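PDB 2CU2: putative mannose-1-phosphate guanylyl transferase from Thermus thermophilus, which probably catalyses the transfer of the guanylyl group from GTP to mannose 1-phosphate, yielding GDP-mannose and pyrophosphate. Local coordinates for residues R203-P206 with S207-E210; E223-A226 with G227-K230; K320-A323 with R324-R327; A195-A198 with E199-R202. All coordinates share one frame; numbering follows the deposited sequence.

Interaction 1. Residues R203-P206 with S207-E210; sequences RHLP and SHHE
With CG of Leu205 anti to the backbone N (chi1 -157°) and the His208 imidazole turned to the side of its own backbone N, across from the carbonyl carbon (chi1 -75°), the leucine branch comes to lie over one face of the ring. CD2 makes the CH-pi contact, 3.6 Å from the centroid of the His208 ring and shifted toward its CG-ND1 side. The edge is held too: Ser207 OG sits in the imidazole plane, 2.9 Å from His208 ND1, in a hydrogen bond that either group could donate. Leu205 is the break between helix 194-204 and helix 206-216, and serves as N-cap of the latter. Its carbonyl O takes two backbone donors, His208 N at 2.8 Å and His209 N at 3.1 Å, while Glu210 N reaches Pro206 O at 2.9 Å. A water links Pro206 O to His209 ND1. Phe201 and Leu89 also pack on the His208 side chain. Exchanging His208 for an alanine would probably leave Ser207 OG without its imidazole partner and open a gap beside Leu205 CD2. Apolar cover over a buried ring whose ND1 meets a hydroxyl would tend to favour the neutral imidazole.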
# COMPACT_ATOMS: atom_id res chain seq x y z
N ARG A 203 -4.99 -19.38 -47.72
CA ARG A 203 -5.18 -20.81 -47.46
C ARG A 203 -5.94 -21.11 -46.15
O ARG A 203 -6.79 -21.97 -46.09
CB ARG A 203 -3.81 -21.50 -47.39
CG ARG A 203 -3.04 -21.49 -48.71
CD ARG A 203 -1.64 -22.10 -48.54
NE ARG A 203 -0.91 -22.07 -49.80
CZ ARG A 203 0.42 -22.32 -49.78
NH1 ARG A 203 1.04 -22.59 -48.65
NH2 ARG A 203 1.10 -22.29 -50.93
N HIS A 204 -5.55 -20.40 -45.05
CA HIS A 204 -6.15 -20.76 -43.74
C HIS A 204 -7.01 -19.65 -43.10
O HIS A 204 -7.60 -19.85 -42.05
CB HIS A 204 -5.06 -21.18 -42.74
CG HIS A 204 -3.97 -21.96 -43.42
ND1 HIS A 204 -2.91 -21.39 -44.02
CD2 HIS A 204 -3.82 -23.35 -43.48
CE1 HIS A 204 -2.14 -22.40 -44.45
NE2 HIS A 204 -2.66 -23.59 -44.14
N LEU A 205 -7.03 -18.45 -43.72
CA LEU A 205 -7.77 -17.35 -43.08
C LEU A 205 -8.45 -16.42 -44.12
O LEU A 205 -8.09 -15.26 -44.31
CB LEU A 205 -6.78 -16.55 -42.24
CG LEU A 205 -7.42 -15.74 -41.10
CD1 LEU A 205 -8.31 -16.56 -40.17
CD2 LEU A 205 -6.38 -15.09 -40.20
N PRO A 206 -9.43 -17.03 -44.82
CA PRO A 206 -10.15 -16.37 -45.91
C PRO A 206 -10.63 -14.95 -45.60
O PRO A 206 -10.59 -14.05 -46.44
CB PRO A 206 -11.32 -17.29 -46.25
CG PRO A 206 -10.85 -18.70 -45.93
CD PRO A 206 -9.90 -18.40 -44.68
N SER A 207 -11.15 -14.77 -44.37
CA SER A 207 -11.63 -13.45 -43.98
C SER A 207 -10.54 -12.37 -44.13
O SER A 207 -10.79 -11.24 -44.53
CB SER A 207 -12.09 -13.51 -42.53
OG SER A 207 -10.99 -13.91 -41.70
N HIS A 208 -9.30 -12.76 -43.75
CA HIS A 208 -8.21 -11.79 -43.79
C HIS A 208 -7.63 -11.63 -45.21
O HIS A 208 -7.13 -10.58 -45.59
CB HIS A 208 -7.11 -12.25 -42.82
CG HIS A 208 -7.53 -11.98 -41.39
ND1 HIS A 208 -8.68 -12.47 -40.84
CD2 HIS A 208 -6.89 -11.19 -40.43
CE1 HIS A 208 -8.70 -11.99 -39.58
NE2 HIS A 208 -7.65 -11.22 -39.31
N HIS A 209 -7.65 -12.74 -45.98
CA HIS A 209 -7.17 -12.64 -47.36
C HIS A 209 -8.06 -11.69 -48.17
O HIS A 209 -7.61 -10.84 -48.92
CB HIS A 209 -7.15 -14.04 -47.99
CG HIS A 209 -7.10 -13.94 -49.50
ND1 HIS A 209 -8.20 -13.93 -50.29
CD2 HIS A 209 -5.97 -13.92 -50.34
CE1 HIS A 209 -7.75 -13.88 -51.56
NE2 HIS A 209 -6.42 -13.87 -51.62
N GLU A 210 -9.39 -11.88 -47.99
CA GLU A 210 -10.34 -11.00 -48.67
C GLU A 210 -10.21 -9.56 -48.17
O GLU A 210 -10.25 -8.60 -48.93
CB GLU A 210 -11.76 -11.52 -48.39
CG GLU A 210 -12.78 -11.03 -49.43
CD GLU A 210 -14.13 -11.66 -49.15
OE1 GLU A 210 -14.86 -11.14 -48.33
OE2 GLU A 210 -14.47 -12.65 -49.80
O HOH W 1 -10.86 -15.33 -49.20

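Interaction 2. Residues E223-A226 with G227-K230; sequences EVYA and GLPK
Leu228 lies beside Tyr225, overlapping the CD1-CE1 side of the phenol ring: its CD2 is 4.1 Å from Tyr225 CD1 and equally far from CE1, a slanting approach. CG of Leu228 stands anti to the backbone N (chi1 -159°), which lays the branch alongside the Tyr225 side chain. The backbone brings the two residues together. Leu228 N donates to Tyr225 O at 3.1 Å, an i to i+3 bond. Before it, Gly227 N makes only weak bonds, at 3.4 Å to Glu223 O and at 3.3 Å to Val224 O. Gly227 and Leu228 both keep negative phi (-88° and -85°), so neither supplies the left-handed residue of a Schellman motif. Tyr225 also packs on Pro79 and Leu90, and Leu228 on Leu89 and His208, which sets this helix end against helices 83-98 and 206-216. A water donates to Ala226 O at 3.3 Å and, weakly, to Leu228 O at 3.0 Å. Arg82 bonds Leu228 O through NE and, more weakly, Ala226 O through NH2. Water and the Arg82 guanidinium would probably offset part of the negative charge expected where the helix carbonyls end.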
# COMPACT_ATOMS: atom_id res chain seq x y z
N GLU A 223 -14.67 0.07 -42.15
CA GLU A 223 -15.61 -0.92 -42.65
C GLU A 223 -15.02 -2.33 -42.60
O GLU A 223 -15.59 -3.26 -42.04
CB GLU A 223 -15.97 -0.56 -44.09
CG GLU A 223 -16.96 -1.55 -44.71
CD GLU A 223 -16.19 -2.65 -45.40
OE1 GLU A 223 -15.33 -2.34 -46.22
OE2 GLU A 223 -16.46 -3.82 -45.13
N VAL A 224 -13.84 -2.44 -43.25
CA VAL A 224 -13.16 -3.74 -43.32
C VAL A 224 -12.95 -4.36 -41.93
O VAL A 224 -13.25 -5.52 -41.68
CB VAL A 224 -11.82 -3.57 -44.03
CG1 VAL A 224 -11.01 -4.86 -43.93
CG2 VAL A 224 -12.04 -3.24 -45.50
N TYR A 225 -12.36 -3.55 -41.01
CA TYR A 225 -12.02 -4.08 -39.69
C TYR A 225 -13.27 -4.54 -38.91
O TYR A 225 -13.25 -5.53 -38.18
CB TYR A 225 -11.27 -3.00 -38.89
CG TYR A 225 -10.04 -3.57 -38.27
CD1 TYR A 225 -8.98 -3.99 -39.08
CD2 TYR A 225 -9.90 -3.62 -36.88
CE1 TYR A 225 -7.80 -4.45 -38.51
CE2 TYR A 225 -8.72 -4.10 -36.31
CZ TYR A 225 -7.68 -4.52 -37.12
OH TYR A 225 -6.52 -5.02 -36.56
N ALA A 226 -14.37 -3.78 -39.05
CA ALA A 226 -15.57 -4.11 -38.29
C ALA A 226 -16.08 -5.53 -38.59
O ALA A 226 -16.55 -6.26 -37.72
CB ALA A 226 -16.66 -3.08 -38.59
N GLY A 227 -16.00 -5.91 -39.88
CA GLY A 227 -16.54 -7.21 -40.29
C GLY A 227 -15.52 -8.36 -40.17
O GLY A 227 -15.77 -9.50 -40.55
N LEU A 228 -14.33 -8.02 -39.65
CA LEU A 228 -13.27 -9.00 -39.49
C LEU A 228 -13.44 -9.76 -38.16
O LEU A 228 -13.81 -9.19 -37.14
CB LEU A 228 -11.97 -8.17 -39.46
CG LEU A 228 -10.68 -8.92 -39.79
CD1 LEU A 228 -10.63 -9.52 -41.20
CD2 LEU A 228 -9.47 -8.00 -39.73
N PRO A 229 -13.22 -11.09 -38.20
CA PRO A 229 -13.28 -11.91 -36.98
C PRO A 229 -12.04 -11.68 -36.10
O PRO A 229 -10.92 -11.53 -36.57
CB PRO A 229 -13.30 -13.35 -37.46
CG PRO A 229 -12.55 -13.37 -38.78
CD PRO A 229 -12.91 -11.93 -39.34
N LYS A 230 -12.26 -11.66 -34.77
CA LYS A 230 -11.15 -11.47 -33.84
C LYS A 230 -10.38 -12.78 -33.61
O LYS A 230 -10.90 -13.75 -33.06
CB LYS A 230 -11.71 -10.96 -32.50
CG LYS A 230 -10.63 -10.75 -31.44
CD LYS A 230 -11.21 -10.43 -30.06
CE LYS A 230 -10.15 -10.39 -28.95
NZ LYS A 230 -10.54 -9.43 -27.92
O HOH W 2 -16.84 -9.49 -37.26

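Interaction 3. Residues K320-A323 with R324-R327; sequences KDWA and REVR. With SO4 (sulfate ion), chain B.
Glu325 presses an aliphatic carbon, not its carboxylate, onto the indole of Trp322: CG lies over one face, 3.3 Å from the centroid of the five-membered ring, in a very close CH-pi contact whose shortness may partly be coordinate error. The motif is a run of 3-10 turns that leads from strand 314-319 to helix 327-334 in the beta-helix-like C-terminal region. Its evidence is the i to i+3 bonding, with Glu325 N donating to Trp322 O at 3.0 Å and Val326 N to Ala323 O at 3.2 Å. A sharp bend at chi2 of Glu325 (-68°) carries the acid group along the indole, so that OE1 comes within 3.8 Å of Trp322 CZ2. Carboxylate and ring planes are 36° apart and do not stack. A water accepts from Arg324 N and donates to Asp321 O, bridging the two backbone groups. Trp322 also packs on Gly302, and Val326 on Leu301, of the second subunit. With a serine in place of Trp322, the Glu325 methylenes would probably lose the surface they lie on and the carboxylate would be set free to turn, while the packing on that subunit would shrink. Beyond the turn, Arg327 binds a sulfate, probably from the crystallisation liquor, that Arg15 NE and Glu14 N also hold. These two belong to the glycine-rich signature loop of nucleotidyltransferases, so the ion may mark a phosphate-binding position. Arg327 NH2 donates to sulfate O1 at 2.7 Å, with an angle of 149° at the hydrogen and O1 near the guanidinium plane.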
# COMPACT_ATOMS: atom_id res chain seq x y z
N LYS A 320 2.59 -13.40 -4.21
CA LYS A 320 3.03 -13.40 -5.59
C LYS A 320 2.56 -14.63 -6.37
O LYS A 320 2.47 -14.61 -7.59
CB LYS A 320 4.55 -13.24 -5.64
CG LYS A 320 5.32 -14.39 -5.00
CD LYS A 320 6.80 -14.07 -4.88
CE LYS A 320 7.65 -15.29 -4.52
NZ LYS A 320 8.94 -14.84 -4.01
N ASP A 321 2.29 -15.73 -5.65
CA ASP A 321 1.81 -16.91 -6.36
C ASP A 321 0.39 -16.74 -6.91
O ASP A 321 -0.05 -17.47 -7.79
CB ASP A 321 1.92 -18.16 -5.47
CG ASP A 321 1.12 -18.00 -4.18
OD1 ASP A 321 0.23 -17.15 -4.16
OD2 ASP A 321 1.34 -18.77 -3.25
N TRP A 322 -0.34 -15.76 -6.35
CA TRP A 322 -1.70 -15.52 -6.83
C TRP A 322 -1.78 -14.29 -7.74
O TRP A 322 -2.83 -13.69 -7.93
CB TRP A 322 -2.61 -15.33 -5.61
CG TRP A 322 -3.95 -15.89 -5.86
CD1 TRP A 322 -4.28 -16.96 -6.72
CD2 TRP A 322 -5.19 -15.48 -5.22
NE1 TRP A 322 -5.61 -17.27 -6.69
CE2 TRP A 322 -6.21 -16.32 -5.73
CE3 TRP A 322 -5.51 -14.49 -4.29
CZ2 TRP A 322 -7.52 -16.15 -5.29
CZ3 TRP A 322 -6.82 -14.32 -3.85
CH2 TRP A 322 -7.83 -15.16 -4.36
N ALA A 323 -0.64 -13.90 -8.32
CA ALA A 323 -0.56 -12.73 -9.18
C ALA A 323 -1.60 -12.66 -10.30
O ALA A 323 -2.08 -11.58 -10.64
CB ALA A 323 0.86 -12.62 -9.77
N ARG A 324 -1.96 -13.80 -10.88
CA ARG A 324 -2.93 -13.82 -11.96
C ARG A 324 -4.30 -13.28 -11.53
O ARG A 324 -5.01 -12.66 -12.32
CB ARG A 324 -3.08 -15.25 -12.49
CG ARG A 324 -4.00 -15.39 -13.70
CD ARG A 324 -4.01 -16.84 -14.20
NE ARG A 324 -4.96 -17.05 -15.29
CZ ARG A 324 -4.82 -16.54 -16.51
NH1 ARG A 324 -3.78 -15.78 -16.81
NH2 ARG A 324 -5.73 -16.81 -17.44
N GLU A 325 -4.67 -13.52 -10.27
CA GLU A 325 -5.96 -13.08 -9.75
C GLU A 325 -6.13 -11.57 -9.59
O GLU A 325 -7.23 -11.11 -9.27
CB GLU A 325 -6.23 -13.77 -8.42
CG GLU A 325 -6.83 -15.16 -8.58
CD GLU A 325 -8.24 -15.12 -9.14
OE1 GLU A 325 -9.16 -14.75 -8.39
OE2 GLU A 325 -8.41 -15.47 -10.33
N VAL A 326 -5.06 -10.81 -9.81
CA VAL A 326 -5.13 -9.36 -9.70
C VAL A 326 -6.18 -8.78 -10.65
O VAL A 326 -6.78 -7.74 -10.37
CB VAL A 326 -3.75 -8.71 -10.02
CG1 VAL A 326 -3.90 -7.21 -10.13
CG2 VAL A 326 -2.75 -9.07 -8.93
N ARG A 327 -6.40 -9.48 -11.76
CA ARG A 327 -7.37 -9.02 -12.74
C ARG A 327 -8.77 -8.88 -12.15
O ARG A 327 -9.58 -8.12 -12.65
CB ARG A 327 -7.38 -9.97 -13.94
CG ARG A 327 -7.93 -11.36 -13.64
CD ARG A 327 -7.49 -12.36 -14.71
NE ARG A 327 -7.42 -11.74 -16.03
CZ ARG A 327 -8.46 -11.19 -16.67
NH1 ARG A 327 -9.66 -11.19 -16.11
NH2 ARG A 327 -8.28 -10.63 -17.86
S SO4 B . -4.66 -9.11 -18.99
O1 SO4 B . -5.76 -9.88 -18.37
O2 SO4 B . -5.21 -7.86 -19.59
O3 SO4 B . -4.02 -9.93 -20.06
O4 SO4 B . -3.64 -8.76 -17.96
O HOH W 3 -0.72 -16.56 -10.36

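Interaction 4. Residues A195-A198 with E199-R202; sequences ATMA and ELFR
This is a Met-aromatic contact one turn apart on helix 194-204, between Met197 and Phe201, on the buried side of a helix in the nucleotidyltransferase (GT-A) domain. The thioether SD lies 4.2 Å from the centroid of the Phe201 ring and approaches it obliquely, coming closest at CE1, 3.7 Å away. CG of the same methionine stands over the face, displaced toward its rim, 4.2 Å from that centroid and only 17° off the normal. Two torsions set this up: Met197 CG is anti to the backbone N (chi1 179°), and a bend at chi2 (51°) carries the sulfur alongside the ring. SD also touches Leu200 CB at 4.1 Å. Regular i to i+4 bonds fix the spacing, among them Phe201 N to Met197 O at 2.8 Å and Glu199 N to Ala195 O at 2.9 Å. Outside the segments, Met197 packs on Val92 of helix 83-98 and on Ile233, Val237 and Met238 of helix 233-238, while Phe201 meets Leu89. On the polar side, Arg202 NH1 forms a salt bridge to Glu199 OE1 at 2.6 Å. Glu199 OE2 pairs with Arg203 NE and lies above one face of the Arg202 guanidinium. The helix is thus amphipathic: a sulfur-aromatic cluster faces its neighbours, and a carboxylate shared by two arginines, which would probably favour its ionised form, lies on the more open side.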
# COMPACT_ATOMS: atom_id res chain seq x y z
N ALA A 195 4.39 -11.45 -49.19
CA ALA A 195 3.62 -12.35 -50.05
C ALA A 195 3.31 -13.69 -49.37
O ALA A 195 2.23 -14.26 -49.51
CB ALA A 195 4.38 -12.58 -51.35
N THR A 196 4.31 -14.24 -48.65
CA THR A 196 4.07 -15.54 -48.02
C THR A 196 2.94 -15.49 -46.98
O THR A 196 2.22 -16.45 -46.75
CB THR A 196 5.36 -16.11 -47.42
OG1 THR A 196 6.34 -16.27 -48.46
CG2 THR A 196 5.12 -17.46 -46.75
N MET A 197 2.80 -14.32 -46.31
CA MET A 197 1.68 -14.20 -45.38
C MET A 197 0.36 -14.02 -46.12
O MET A 197 -0.69 -14.51 -45.72
CB MET A 197 1.94 -13.03 -44.42
CG MET A 197 0.80 -12.80 -43.40
SD MET A 197 0.31 -14.28 -42.51
CE MET A 197 1.65 -14.35 -41.32
N ALA A 198 0.42 -13.25 -47.23
CA ALA A 198 -0.77 -13.11 -48.06
C ALA A 198 -1.31 -14.48 -48.47
O ALA A 198 -2.49 -14.76 -48.40
CB ALA A 198 -0.41 -12.30 -49.30
N GLU A 199 -0.37 -15.33 -48.94
CA GLU A 199 -0.77 -16.67 -49.36
C GLU A 199 -1.29 -17.49 -48.18
O GLU A 199 -2.18 -18.32 -48.31
CB GLU A 199 0.45 -17.35 -50.00
CG GLU A 199 0.13 -18.75 -50.56
CD GLU A 199 -1.11 -18.70 -51.43
OE1 GLU A 199 -1.31 -17.71 -52.11
OE2 GLU A 199 -1.82 -19.70 -51.48
N LEU A 200 -0.69 -17.28 -47.00
CA LEU A 200 -1.18 -17.99 -45.82
C LEU A 200 -2.61 -17.57 -45.47
O LEU A 200 -3.43 -18.37 -45.04
CB LEU A 200 -0.24 -17.71 -44.64
CG LEU A 200 1.04 -18.55 -44.69
CD1 LEU A 200 2.00 -18.23 -43.55
CD2 LEU A 200 0.80 -20.06 -44.61
N PHE A 201 -2.88 -16.25 -45.60
CA PHE A 201 -4.25 -15.79 -45.37
C PHE A 201 -5.22 -16.52 -46.31
O PHE A 201 -6.28 -17.00 -45.92
CB PHE A 201 -4.33 -14.28 -45.65
CG PHE A 201 -3.85 -13.42 -44.50
CD1 PHE A 201 -3.62 -13.97 -43.24
CD2 PHE A 201 -3.65 -12.06 -44.71
CE1 PHE A 201 -3.20 -13.15 -42.20
CE2 PHE A 201 -3.23 -11.25 -43.66
CZ PHE A 201 -2.99 -11.79 -42.40
N ARG A 202 -4.82 -16.57 -47.60
CA ARG A 202 -5.66 -17.21 -48.61
C ARG A 202 -6.00 -18.66 -48.26
O ARG A 202 -7.10 -19.14 -48.47
CB ARG A 202 -4.91 -17.16 -49.95
CG ARG A 202 -5.54 -18.07 -51.00
CD ARG A 202 -5.64 -17.38 -52.36
NE ARG A 202 -5.37 -18.34 -53.44
CZ ARG A 202 -4.17 -18.25 -54.06
NH1 ARG A 202 -3.30 -17.34 -53.68
NH2 ARG A 202 -3.87 -19.10 -55.05

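All four contacts are local and follow in series, so none nests in or crosses another. First comes interaction 4, within helix 194-204; interaction 1 begins at the very next residue, Arg203, and carries the chain into helix 206-216. The two touch, His209 CD2 lying 3.4 Å from Arg202 CB. Interaction 2 then closes helix 221-226 and leads into the loop before helix 233-238; it packs back on interaction 1, with Leu228 CD1 3.5 Å from His208 CE1. Interaction 1 thus joins the other two into one nucleotidyltransferase region, though interactions 2 and 4 do not themselves touch. Interaction 3 lies apart in the C-terminal region, its centre about 37 Å from that of interaction 1.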